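Local coordinates for hemin ABC transporter, periplasmic hemin-binding protein HutB (Vibrio cholerae, PDB 5KHL) that probably captures hemin in the periplasm and hands it to an ABC transporter of the inner membrane for import into the cell, at residues Q37-V42 with L52-V57; R61-E66 with T86-L91; R113-A118 with K129-V134; M207-G212 with N241-D246. All blocks are in the same frame, centred on the assembly; numbering follows the deposited sequence.

Contact 1: residues Q37-V42 with L52-V57; sequences QQLVAV and LNLPTV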
loop_
_atom_site.group_PDB
_atom_site.type_symbol
_atom_site.label_atom_id
_atom_site.label_comp_id
_atom_site.label_asym_id
_atom_site.label_seq_id
_atom_site.Cartn_x
_atom_site.Cartn_y
_atom_site.Cartn_z
ATOM N N GLN A 37 -5.902 13.261 -16.707
ATOM C CA GLN A 37 -6.242 14.639 -17.098
ATOM C C GLN A 37 -7.356 15.209 -16.220
ATOM O O GLN A 37 -7.611 16.410 -16.242
ATOM C CB GLN A 37 -6.648 14.706 -18.580
ATOM C CG GLN A 37 -7.891 13.899 -18.933
ATOM C CD GLN A 37 -7.651 12.388 -18.921
ATOM O OE1 GLN A 37 -6.507 11.933 -18.851
ATOM N NE2 GLN A 37 -8.733 11.606 -18.984
ATOM N N GLN A 38 -8.004 14.339 -15.445
ATOM C CA GLN A 38 -9.080 14.738 -14.537
ATOM C C GLN A 38 -8.577 15.205 -13.170
ATOM O O GLN A 38 -9.295 15.892 -12.445
ATOM C CB GLN A 38 -10.061 13.580 -14.354
ATOM C CG GLN A 38 -10.708 13.134 -15.646
ATOM C CD GLN A 38 -11.765 12.066 -15.422
ATOM O OE1 GLN A 38 -12.272 11.904 -14.312
ATOM N NE2 GLN A 38 -12.096 11.329 -16.474
ATOM N N LEU A 39 -7.354 14.814 -12.816
ATOM C CA LEU A 39 -6.733 15.257 -11.577
ATOM C C LEU A 39 -6.423 16.755 -11.635
ATOM O O LEU A 39 -5.925 17.253 -12.640
ATOM C CB LEU A 39 -5.442 14.476 -11.293
ATOM C CG LEU A 39 -5.511 13.006 -10.876
ATOM C CD1 LEU A 39 -4.120 12.404 -10.923
ATOM C CD2 LEU A 39 -6.074 12.890 -9.486
ATOM N N VAL A 40 -6.738 17.453 -10.549
ATOM C CA VAL A 40 -6.303 18.832 -10.352
ATOM C C VAL A 40 -5.322 18.916 -9.198
ATOM O O VAL A 40 -4.617 19.892 -9.061
ATOM C CB VAL A 40 -7.479 19.785 -10.067
ATOM C CG1 VAL A 40 -8.402 19.836 -11.259
ATOM C CG2 VAL A 40 -8.225 19.362 -8.804
ATOM N N ALA A 41 -5.279 17.874 -8.374
ATOM C CA ALA A 41 -4.394 17.846 -7.214
ATOM C C ALA A 41 -4.358 16.451 -6.609
ATOM O O ALA A 41 -5.295 15.692 -6.739
ATOM C CB ALA A 41 -4.852 18.859 -6.177
ATOM N N VAL A 42 -3.271 16.140 -5.920
ATOM C CA VAL A 42 -3.068 14.843 -5.296
ATOM C C VAL A 42 -2.560 15.069 -3.880
ATOM O O VAL A 42 -2.261 16.189 -3.504
ATOM C CB VAL A 42 -2.061 13.969 -6.078
ATOM C CG1 VAL A 42 -2.414 13.948 -7.543
ATOM C CG2 VAL A 42 -0.636 14.480 -5.905
ATOM N N LEU A 52 2.965 16.998 -14.961
ATOM C CA LEU A 52 1.574 17.390 -14.733
ATOM C C LEU A 52 1.466 18.696 -13.955
ATOM O O LEU A 52 0.438 19.375 -14.018
ATOM C CB LEU A 52 0.842 16.278 -13.989
ATOM C CG LEU A 52 -0.283 15.550 -14.726
ATOM C CD1 LEU A 52 -0.138 15.671 -16.232
ATOM C CD2 LEU A 52 -0.313 14.084 -14.317
ATOM N N ASN A 53 2.532 19.027 -13.224
ATOM C CA ASN A 53 2.556 20.187 -12.338
ATOM C C ASN A 53 1.369 20.195 -11.362
ATOM O O ASN A 53 0.779 21.246 -11.091
ATOM C CB ASN A 53 2.591 21.487 -13.160
ATOM C CG ASN A 53 3.892 21.653 -13.954
ATOM O OD1 ASN A 53 4.927 21.097 -13.597
ATOM N ND2 ASN A 53 3.836 22.428 -15.034
ATOM N N LEU A 54 1.011 19.020 -10.842
ATOM C CA LEU A 54 -0.141 18.938 -9.950
ATOM C C LEU A 54 0.219 19.469 -8.565
ATOM O O LEU A 54 1.252 19.136 -8.024
ATOM C CB LEU A 54 -0.661 17.508 -9.851
ATOM C CG LEU A 54 -1.459 16.953 -11.041
ATOM C CD1 LEU A 54 -1.656 15.449 -10.887
ATOM C CD2 LEU A 54 -2.814 17.642 -11.167
ATOM N N PRO A 55 -0.631 20.325 -8.002
ATOM C CA PRO A 55 -0.426 20.753 -6.619
ATOM C C PRO A 55 -0.677 19.607 -5.643
ATOM O O PRO A 55 -1.463 18.678 -5.950
ATOM C CB PRO A 55 -1.458 21.865 -6.437
ATOM C CG PRO A 55 -2.517 21.560 -7.411
ATOM C CD PRO A 55 -1.830 20.946 -8.598
ATOM N N THR A 56 0.007 19.659 -4.502
ATOM C CA THR A 56 -0.243 18.704 -3.443
ATOM C C THR A 56 -1.238 19.330 -2.511
ATOM O O THR A 56 -1.613 20.482 -2.659
ATOM C CB THR A 56 1.010 18.285 -2.667
ATOM O OG1 THR A 56 1.798 19.432 -2.328
ATOM C CG2 THR A 56 1.831 17.332 -3.503
ATOM N N VAL A 57 -1.655 18.564 -1.533
ATOM C CA VAL A 57 -2.862 18.891 -0.836
ATOM C C VAL A 57 -2.590 18.467 0.598
ATOM O O VAL A 57 -3.385 18.680 1.509
ATOM C CB VAL A 57 -4.056 18.205 -1.570
ATOM C CG1 VAL A 57 -4.989 17.453 -0.649
ATOM C CG2 VAL A 57 -4.779 19.201 -2.487
#
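The carbonyl oxygen of P55 receives the backbone N-H of V42 (V42 N to P55 O, 3.1 Å, N-H...O 162°). A C-H...O contact from A41 CA, 3.3 Å from P55 O, adds to the grip on the same oxygen. Strand 39-42 is an edge strand of the four-stranded parallel sheet in the N-terminal lobe of this periplasmic binding protein, and 52-57 is an irregular loop laid along it. Backbone bonds of Q38, V40 and A41 to I19 and S21 tie the segment to the neighbouring strand 19-21. Pairing with the loop is slight by comparison. T56 CA adds a further C-H...O contact, 3.2 Å from V42 O.

Apolar packing centres on L54. Its two methyls divide the work: CD1 touches both V42 CG1 (3.7 Å) and L39 CD1 (3.9 Å), whereas CD2 comes down on the peptide after V40, 3.4 Å from V40 C. Both L39 and V42 cross L54 at roughly right angles. The L54 torsions account for this reach: CG stands anti to the carbonyl carbon (chi1 -75°), and the branch continues extended toward the strand. L39 carries the apolar layer on to I30 and L31 of helix 24-32. At the other end, A41 CB touches the ring of P55 and also V57 CG2, which stands 3.7 Å from it.

Contact 2: residues R61-E66 with T86-L91; sequences RRLAAE and TALQQL. With SO4 (sulfate ion), chain B.
An anion-binding helix N-terminus is braced here against a neighbouring helix: A65, in the first turn of helix 65-69, packs on A87 and Q90 of helix 85-93. The backbones come very near, with A65 CA 4.7 Å from A87 CA, an approach possible because both residues carry only a methyl group. Those methyls meet directly, A65 CB lying 3.8 Å from A87 CB.

The side-chain amide of Q90 closes over the same methyl, its OE1 3.5 Å from A65 CB. Its NE2 turns back to the chain one helical turn earlier and donates to T86 O (3.3 Å, N-H...O 141°). That bond is bent, the donor standing 53° out of the T86 carbonyl plane, well off a lone pair; even so, it helps to fix the rotation of the amide. L63 CD1 extends the apolar patch to L88 CD2, and L63, L88 and L91 all rest on L76 of strand 75-78.

Turned from helix 85-93, the N-terminus of helix 65-69, with A64 at the N-cap, holds a sulfate ion that probably came from the crystallisation liquor. E66 N donates to sulfate O1 at 2.9 Å and an almost straight 168°, and G67 N supplies a second bond. The chemistry is thus divided: the join between the segments rests on van der Waals packing of two alanine methyls, leucines and the side-chain amide of Q90, while the positive end of the helix dipole, with the N-H groups of E66 and G67 bonded to the ion, would favour an anion.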
loop_
_atom_site.group_PDB
_atom_site.type_symbol
_atom_site.label_atom_id
_atom_site.label_comp_id
_atom_site.label_asym_id
_atom_site.label_seq_id
_atom_site.Cartn_x
_atom_site.Cartn_y
_atom_site.Cartn_z
ATOM N N ARG A 61 -5.328 13.202 6.220
ATOM C CA ARG A 61 -5.863 13.325 7.572
ATOM C C ARG A 61 -5.936 14.786 8.024
ATOM O O ARG A 61 -6.464 15.090 9.084
ATOM C CB ARG A 61 -5.009 12.534 8.559
ATOM C CG ARG A 61 -5.375 11.088 8.695
ATOM C CD ARG A 61 -4.368 10.382 9.585
ATOM N NE ARG A 61 -3.459 9.541 8.806
ATOM C CZ ARG A 61 -3.704 8.271 8.491
ATOM N NH1 ARG A 61 -4.826 7.699 8.901
ATOM N NH2 ARG A 61 -2.826 7.571 7.780
ATOM N N ARG A 62 -5.387 15.680 7.215
ATOM C CA ARG A 62 -5.331 17.097 7.553
ATOM C C ARG A 62 -5.499 17.924 6.289
ATOM O O ARG A 62 -4.608 18.679 5.875
ATOM C CB ARG A 62 -4.021 17.429 8.274
ATOM C CG ARG A 62 -4.095 17.122 9.752
ATOM C CD ARG A 62 -2.786 16.691 10.348
ATOM N NE ARG A 62 -3.009 16.127 11.675
ATOM C CZ ARG A 62 -2.097 16.089 12.641
ATOM N NH1 ARG A 62 -0.889 16.594 12.434
ATOM N NH2 ARG A 62 -2.393 15.547 13.814
ATOM N N LEU A 63 -6.659 17.743 5.672
ATOM C CA LEU A 63 -7.030 18.503 4.507
ATOM C C LEU A 63 -7.452 19.891 4.939
ATOM O O LEU A 63 -8.042 20.062 6.006
ATOM C CB LEU A 63 -8.151 17.805 3.751
ATOM C CG LEU A 63 -7.822 16.422 3.168
ATOM C CD1 LEU A 63 -9.056 15.846 2.530
ATOM C CD2 LEU A 63 -6.717 16.542 2.166
ATOM N N ALA A 64 -7.122 20.878 4.108
ATOM C CA ALA A 64 -7.504 22.274 4.327
ATOM C C ALA A 64 -8.724 22.607 3.469
ATOM O O ALA A 64 -8.683 22.515 2.245
ATOM C CB ALA A 64 -6.338 23.213 4.008
ATOM N N ALA A 65 -9.817 22.977 4.115
ATOM C CA ALA A 65 -11.060 23.201 3.388
ATOM C C ALA A 65 -10.896 24.318 2.349
ATOM O O ALA A 65 -11.156 24.108 1.159
ATOM C CB ALA A 65 -12.196 23.516 4.360
ATOM N N GLU A 66 -10.422 25.483 2.789
ATOM C CA GLU A 66 -10.239 26.613 1.883
ATOM C C GLU A 66 -9.186 26.311 0.825
ATOM O O GLU A 66 -9.355 26.678 -0.334
ATOM C CB GLU A 66 -9.867 27.882 2.656
ATOM C CG GLU A 66 -10.982 28.383 3.533
ATOM C CD GLU A 66 -12.215 28.760 2.732
ATOM O OE1 GLU A 66 -13.339 28.501 3.219
ATOM O OE2 GLU A 66 -12.056 29.319 1.618
ATOM N N THR A 86 -14.725 18.285 9.703
ATOM C CA THR A 86 -15.186 19.658 9.563
ATOM C C THR A 86 -14.819 20.276 8.204
ATOM O O THR A 86 -15.496 21.185 7.730
ATOM C CB THR A 86 -14.642 20.543 10.693
ATOM O OG1 THR A 86 -15.215 21.852 10.588
ATOM C CG2 THR A 86 -13.121 20.626 10.632
ATOM N N ALA A 87 -13.759 19.780 7.574
ATOM C CA ALA A 87 -13.370 20.278 6.258
ATOM C C ALA A 87 -14.186 19.564 5.202
ATOM O O ALA A 87 -14.596 20.156 4.198
ATOM C CB ALA A 87 -11.889 20.076 6.012
ATOM N N LEU A 88 -14.436 18.281 5.441
ATOM C CA LEU A 88 -15.236 17.510 4.518
ATOM C C LEU A 88 -16.655 18.064 4.408
ATOM O O LEU A 88 -17.236 18.040 3.328
ATOM C CB LEU A 88 -15.258 16.043 4.937
ATOM C CG LEU A 88 -13.862 15.415 5.054
ATOM C CD1 LEU A 88 -13.978 13.947 5.409
ATOM C CD2 LEU A 88 -13.044 15.622 3.779
ATOM N N GLN A 89 -17.216 18.573 5.503
ATOM C CA GLN A 89 -18.561 19.164 5.428
ATOM C C GLN A 89 -18.540 20.445 4.600
ATOM O O GLN A 89 -19.422 20.662 3.774
ATOM C CB GLN A 89 -19.155 19.454 6.821
ATOM C CG GLN A 89 -18.143 19.580 7.943
ATOM C CD GLN A 89 -18.660 20.322 9.181
ATOM O OE1 GLN A 89 -19.034 21.500 9.108
ATOM N NE2 GLN A 89 -18.653 19.639 10.328
ATOM N N GLN A 90 -17.526 21.277 4.819
ATOM C CA GLN A 90 -17.353 22.515 4.058
ATOM C C GLN A 90 -17.265 22.276 2.546
ATOM O O GLN A 90 -17.675 23.111 1.743
ATOM C CB GLN A 90 -16.102 23.257 4.542
ATOM C CG GLN A 90 -16.155 23.678 6.001
ATOM C CD GLN A 90 -15.004 24.591 6.400
ATOM O OE1 GLN A 90 -14.707 25.581 5.717
ATOM N NE2 GLN A 90 -14.349 24.260 7.512
ATOM N N LEU A 91 -16.728 21.130 2.157
ATOM C CA LEU A 91 -16.663 20.781 0.748
ATOM C C LEU A 91 -18.023 20.318 0.245
ATOM O O LEU A 91 -18.513 20.798 -0.778
ATOM C CB LEU A 91 -15.613 19.701 0.532
ATOM C CG LEU A 91 -14.214 20.107 0.973
ATOM C CD1 LEU A 91 -13.294 18.890 0.910
ATOM C CD2 LEU A 91 -13.687 21.239 0.099
HETATM S S SO4 B . -8.237 26.462 5.584
HETATM O O1 SO4 B . -9.667 26.176 5.534
HETATM O O2 SO4 B . -7.569 25.504 6.452
HETATM O O3 SO4 B . -7.642 26.352 4.255
HETATM O O4 SO4 B . -8.056 27.814 6.111
#

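Contact 3: residues R113-A118 with K129-V134; sequences RIDQIA and KLKENV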
loop_
_atom_site.group_PDB
_atom_site.type_symbol
_atom_site.label_atom_id
_atom_site.label_comp_id
_atom_site.label_asym_id
_atom_site.label_seq_id
_atom_site.Cartn_x
_atom_site.Cartn_y
_atom_site.Cartn_z
ATOM N N ARG A 113 -12.226 -1.233 -5.441
ATOM C CA ARG A 113 -11.652 0.096 -5.610
ATOM C C ARG A 113 -11.620 0.491 -7.084
ATOM O O ARG A 113 -11.946 1.626 -7.442
ATOM C CB ARG A 113 -10.244 0.145 -4.998
ATOM C CG ARG A 113 -9.789 1.544 -4.548
ATOM C CD ARG A 113 -8.837 1.476 -3.332
ATOM N NE ARG A 113 -7.697 0.634 -3.618
ATOM C CZ ARG A 113 -7.425 -0.511 -3.013
ATOM N NH1 ARG A 113 -8.190 -0.970 -2.033
ATOM N NH2 ARG A 113 -6.364 -1.189 -3.396
ATOM N N ILE A 114 -11.252 -0.457 -7.940
ATOM C CA ILE A 114 -11.207 -0.209 -9.383
ATOM C C ILE A 114 -12.596 0.139 -9.886
ATOM O O ILE A 114 -12.760 1.062 -10.691
ATOM C CB ILE A 114 -10.641 -1.428 -10.169
ATOM C CG1 ILE A 114 -9.173 -1.668 -9.815
ATOM C CG2 ILE A 114 -10.756 -1.223 -11.688
ATOM C CD1 ILE A 114 -8.584 -2.892 -10.467
ATOM N N ASP A 115 -13.602 -0.580 -9.391
ATOM C CA ASP A 115 -14.989 -0.298 -9.774
ATOM C C ASP A 115 -15.414 1.086 -9.306
ATOM O O ASP A 115 -16.036 1.832 -10.061
ATOM C CB ASP A 115 -15.961 -1.342 -9.196
ATOM C CG ASP A 115 -15.987 -2.625 -9.975
ATOM O OD1 ASP A 115 -16.395 -3.629 -9.369
ATOM O OD2 ASP A 115 -15.616 -2.642 -11.169
ATOM N N GLN A 116 -15.083 1.407 -8.054
ATOM C CA GLN A 116 -15.508 2.667 -7.436
ATOM C C GLN A 116 -14.941 3.856 -8.190
ATOM O O GLN A 116 -15.652 4.813 -8.450
ATOM C CB GLN A 116 -15.091 2.727 -5.965
ATOM C CG GLN A 116 -16.001 1.917 -5.025
ATOM C CD GLN A 116 -15.369 1.682 -3.662
ATOM O OE1 GLN A 116 -14.163 1.471 -3.550
ATOM N NE2 GLN A 116 -16.185 1.725 -2.619
ATOM N N ILE A 117 -13.673 3.756 -8.584
ATOM C CA ILE A 117 -12.998 4.817 -9.336
ATOM C C ILE A 117 -13.459 4.922 -10.788
ATOM O O ILE A 117 -13.727 6.022 -11.283
ATOM C CB ILE A 117 -11.453 4.622 -9.342
ATOM C CG1 ILE A 117 -10.872 4.720 -7.927
ATOM C CG2 ILE A 117 -10.797 5.613 -10.289
ATOM C CD1 ILE A 117 -11.616 5.685 -7.026
ATOM N N ALA A 118 -13.524 3.780 -11.472
ATOM C CA ALA A 118 -13.986 3.717 -12.866
ATOM C C ALA A 118 -15.345 4.387 -13.029
ATOM O O ALA A 118 -15.611 5.063 -14.033
ATOM C CB ALA A 118 -14.058 2.266 -13.343
ATOM N N LYS A 129 -10.851 -4.756 -18.305
ATOM C CA LYS A 129 -9.506 -5.082 -18.753
ATOM C C LYS A 129 -8.458 -4.893 -17.654
ATOM O O LYS A 129 -7.504 -5.658 -17.584
ATOM C CB LYS A 129 -9.144 -4.265 -19.993
ATOM C CG LYS A 129 -9.295 -5.070 -21.287
ATOM C CD LYS A 129 -8.511 -6.389 -21.193
ATOM C CE LYS A 129 -8.605 -7.209 -22.474
ATOM N NZ LYS A 129 -7.518 -8.241 -22.505
ATOM N N LEU A 130 -8.654 -3.906 -16.783
ATOM C CA LEU A 130 -7.715 -3.673 -15.679
ATOM C C LEU A 130 -7.938 -4.668 -14.532
ATOM O O LEU A 130 -6.987 -5.175 -13.940
ATOM C CB LEU A 130 -7.816 -2.229 -15.168
ATOM C CG LEU A 130 -6.909 -1.932 -13.960
ATOM C CD1 LEU A 130 -5.446 -2.000 -14.335
ATOM C CD2 LEU A 130 -7.221 -0.597 -13.330
ATOM N N LYS A 131 -9.195 -4.951 -14.215
ATOM C CA LYS A 131 -9.473 -5.949 -13.194
ATOM C C LYS A 131 -8.975 -7.294 -13.687
ATOM O O LYS A 131 -8.478 -8.107 -12.912
ATOM C CB LYS A 131 -10.960 -6.006 -12.859
ATOM C CG LYS A 131 -11.528 -4.690 -12.348
ATOM C CD LYS A 131 -12.739 -4.909 -11.453
ATOM C CE LYS A 131 -13.928 -5.382 -12.234
ATOM N NZ LYS A 131 -15.068 -5.550 -11.323
ATOM N N GLU A 132 -9.076 -7.497 -14.993
ATOM C CA GLU A 132 -8.581 -8.716 -15.609
ATOM C C GLU A 132 -7.080 -8.848 -15.475
ATOM O O GLU A 132 -6.593 -9.922 -15.139
ATOM C CB GLU A 132 -8.963 -8.782 -17.087
ATOM C CG GLU A 132 -10.377 -9.248 -17.325
ATOM C CD GLU A 132 -10.765 -9.121 -18.779
ATOM O OE1 GLU A 132 -9.841 -9.142 -19.625
ATOM O OE2 GLU A 132 -11.979 -8.990 -19.077
ATOM N N ASN A 133 -6.337 -7.781 -15.747
ATOM C CA ASN A 133 -4.901 -7.861 -15.559
ATOM C C ASN A 133 -4.595 -8.131 -14.100
ATOM O O ASN A 133 -3.726 -8.948 -13.777
ATOM C CB ASN A 133 -4.183 -6.593 -16.007
ATOM C CG ASN A 133 -2.661 -6.714 -15.884
ATOM O OD1 ASN A 133 -1.986 -5.810 -15.378
ATOM N ND2 ASN A 133 -2.118 -7.843 -16.345
ATOM N N VAL A 134 -5.342 -7.462 -13.224
ATOM C CA VAL A 134 -5.137 -7.623 -11.796
ATOM C C VAL A 134 -5.289 -9.075 -11.371
ATOM O O VAL A 134 -4.460 -9.602 -10.607
ATOM C CB VAL A 134 -6.107 -6.753 -10.981
ATOM C CG1 VAL A 134 -6.246 -7.292 -9.573
ATOM C CG2 VAL A 134 -5.620 -5.312 -10.951
#
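I114 is the tightly packed element of this contact, its branches wedged against L130, K131 and V134 of the facing helix. CD1 serves two partners, standing 3.9 Å from both L130 CD2 and V134 CG2; with V134 the approach is tip to tip. The other branch, I114 CG2, lies 3.6 Å from K131 CG, and these two side chains slide past each other in opposite directions. With chi1 at -66°, the CG1 arm of I114 is anti to the carbonyl carbon and CG2 anti to the backbone N, which spreads the branches over separate partners.

This layer continues inward. I114 also rests on L29 of helix 24-32, and V134 meets L110 and L111 of helix 107-120 together with L256 and L259 of helix 256-269.

Toward solvent the contact is looser and polar, between the partly exposed D115 and K131. K131, whose aliphatic part has already passed I114, bends at chi3 (-70°) and presents its ammonium group to D115. The salt bridge is two-pronged: NZ lies 3.0 Å from D115 OD2, which is met on its syn side, and makes a weak bond to OD1 as well.

The segment axes stay 10.6 Å apart at closest approach and run nearly antiparallel, at 163°. This is the packing of a long helix over its predecessor, and helix 125-143, which lies after helix 107-120 and between the last strand of the N-terminal lobe's sheet and the first of the C-terminal lobe's, has the place of the helical connector characteristic of metal-chelate and heme periplasmic binding proteins.

Contact 4: residues M207-G212 with N241-D246; sequences MVLVSG and NIVAID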
loop_
_atom_site.group_PDB
_atom_site.type_symbol
_atom_site.label_atom_id
_atom_site.label_comp_id
_atom_site.label_asym_id
_atom_site.label_seq_id
_atom_site.Cartn_x
_atom_site.Cartn_y
_atom_site.Cartn_z
ATOM N N MET A 207 12.873 -14.863 5.171
ATOM C CA MET A 207 13.079 -13.552 4.600
ATOM C C MET A 207 12.375 -12.498 5.426
ATOM O O MET A 207 11.230 -12.672 5.847
ATOM C CB MET A 207 12.574 -13.513 3.152
ATOM C CG MET A 207 12.700 -12.137 2.499
ATOM S SD MET A 207 11.906 -12.038 0.881
ATOM C CE MET A 207 13.215 -12.669 -0.165
ATOM N N VAL A 208 13.052 -11.391 5.650
ATOM C CA VAL A 208 12.387 -10.287 6.302
ATOM C C VAL A 208 12.221 -9.134 5.306
ATOM O O VAL A 208 13.154 -8.783 4.582
ATOM C CB VAL A 208 13.157 -9.858 7.558
ATOM C CG1 VAL A 208 12.627 -8.543 8.114
ATOM C CG2 VAL A 208 13.094 -10.975 8.594
ATOM N N LEU A 209 11.012 -8.584 5.242
ATOM C CA LEU A 209 10.744 -7.384 4.448
ATOM C C LEU A 209 10.712 -6.154 5.369
ATOM O O LEU A 209 10.227 -6.250 6.501
ATOM C CB LEU A 209 9.424 -7.519 3.690
ATOM C CG LEU A 209 9.244 -8.743 2.790
ATOM C CD1 LEU A 209 7.861 -8.739 2.119
ATOM C CD2 LEU A 209 10.371 -8.824 1.753
ATOM N N VAL A 210 11.208 -5.005 4.905
ATOM C CA VAL A 210 11.315 -3.865 5.819
ATOM C C VAL A 210 10.560 -2.612 5.411
ATOM O O VAL A 210 10.569 -2.217 4.249
ATOM C CB VAL A 210 12.776 -3.481 6.059
ATOM C CG1 VAL A 210 12.917 -1.988 6.277
ATOM C CG2 VAL A 210 13.306 -4.236 7.267
ATOM N N SER A 211 9.927 -2.023 6.435
ATOM C CA SER A 211 9.062 -0.830 6.415
ATOM C C SER A 211 9.332 0.213 5.338
ATOM O O SER A 211 9.493 1.403 5.627
ATOM C CB SER A 211 9.129 -0.148 7.790
ATOM O OG SER A 211 10.204 -0.651 8.577
ATOM N N GLY A 212 9.321 -0.227 4.091
ATOM C CA GLY A 212 9.676 0.639 2.998
ATOM C C GLY A 212 11.108 0.373 2.597
ATOM O O GLY A 212 11.919 -0.046 3.412
ATOM N N ASN A 241 19.109 -12.082 4.413
ATOM C CA ASN A 241 18.072 -12.078 3.405
ATOM C C ASN A 241 16.992 -11.057 3.790
ATOM O O ASN A 241 15.831 -11.388 3.990
ATOM C CB ASN A 241 17.517 -13.488 3.229
ATOM C CG ASN A 241 16.648 -13.627 1.990
ATOM O OD1 ASN A 241 15.747 -14.457 1.947
ATOM N ND2 ASN A 241 16.904 -12.804 0.986
ATOM N N ILE A 242 17.429 -9.801 3.900
ATOM C CA ILE A 242 16.600 -8.669 4.311
ATOM C C ILE A 242 16.301 -7.769 3.111
ATOM O O ILE A 242 17.193 -7.119 2.575
ATOM C CB ILE A 242 17.290 -7.867 5.435
ATOM C CG1 ILE A 242 17.322 -8.715 6.708
ATOM C CG2 ILE A 242 16.568 -6.547 5.697
ATOM C CD1 ILE A 242 18.488 -8.407 7.592
ATOM N N VAL A 243 15.034 -7.735 2.703
ATOM C CA VAL A 243 14.639 -7.219 1.395
ATOM C C VAL A 243 13.703 -6.005 1.473
ATOM O O VAL A 243 12.759 -5.972 2.266
ATOM C CB VAL A 243 13.955 -8.342 0.570
ATOM C CG1 VAL A 243 13.513 -7.835 -0.769
ATOM C CG2 VAL A 243 14.909 -9.521 0.415
ATOM N N ALA A 244 13.967 -5.010 0.634
ATOM C CA ALA A 244 13.214 -3.766 0.673
ATOM C C ALA A 244 11.956 -3.859 -0.165
ATOM O O ALA A 244 11.984 -4.341 -1.294
ATOM C CB ALA A 244 14.084 -2.603 0.196
ATOM N N ILE A 245 10.850 -3.395 0.398
ATOM C CA ILE A 245 9.600 -3.335 -0.335
ATOM C C ILE A 245 9.111 -1.875 -0.350
ATOM O O ILE A 245 9.128 -1.200 0.664
ATOM C CB ILE A 245 8.532 -4.310 0.272
ATOM C CG1 ILE A 245 7.261 -4.329 -0.566
ATOM C CG2 ILE A 245 8.203 -3.965 1.734
ATOM C CD1 ILE A 245 6.258 -5.397 -0.125
ATOM N N ASP A 246 8.701 -1.391 -1.516
ATOM C CA ASP A 246 8.299 -0.002 -1.674
ATOM C C ASP A 246 7.101 0.336 -0.801
ATOM O O ASP A 246 6.064 -0.308 -0.898
ATOM C CB ASP A 246 7.978 0.289 -3.139
ATOM C CG ASP A 246 7.959 1.783 -3.456
ATOM O OD1 ASP A 246 8.921 2.266 -4.104
ATOM O OD2 ASP A 246 6.995 2.474 -3.055
#
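L209 and V243 lie side by side and point the same way from paired positions on adjacent parallel strands, L209 CD2 standing 3.8 Å from V243 CB. M207 approaches V243 differently, crossing it obliquely. Its CG is anti to the backbone N (chi1 177°) and the chain bends at chi3, which carries the terminal methyl CE to 3.6 Å from V243 CG2. I245 completes this face with its CG2 against L209 CB. Helix 256-269 covers the layer, since I265 touches M207 and I245, and L268 touches V243.

On the reverse face the apolar contacts are wider: V208 CB faces I242 CG1 at 4.4 Å, and V210 CG2 faces I242 CG2 at 4.3 Å. Helix 221-227 packs there through V224, against V210 and I242 alike.

The pairing that sets these orientations is a ladder of three backbone bonds. V243 N to V208 O is its shortest and straightest (2.9 Å, 174°); V208 N to N241 O and V210 N to V243 O are both longer, at 3.2 Å. The short strand axes diverge by 34°, in keeping with sheet twist. Strand 207-210 also bonds to strand 152-156, and 242-244 is one of the sheet's two edge strands. Two parallel neighbours joined through helices 221-227 and 235-238 make a beta-alpha-beta crossover; with helix 256-269 over the other face, this is the three-layer alpha/beta arrangement of the C-terminal lobe.

The four contacts follow one another along the chain; none nests in or crosses another. Contact 1 closes the short irregular loop after strand 39-42. Contact 2 then brackets strand 75-78, and the two touch where V57 CG1 meets L63 CD2 at 3.4 Å, forming a continuous patch of the N-terminal lobe. Contact 3 closes the turn between helices 107-120 and 125-143; its nearest atoms are about 7 Å from contact 1. The chain then passes to the other lobe, where contact 4 closes a helical crossover, its centre about 31 Å from that of contact 1 and on the opposite side of the molecule's centre.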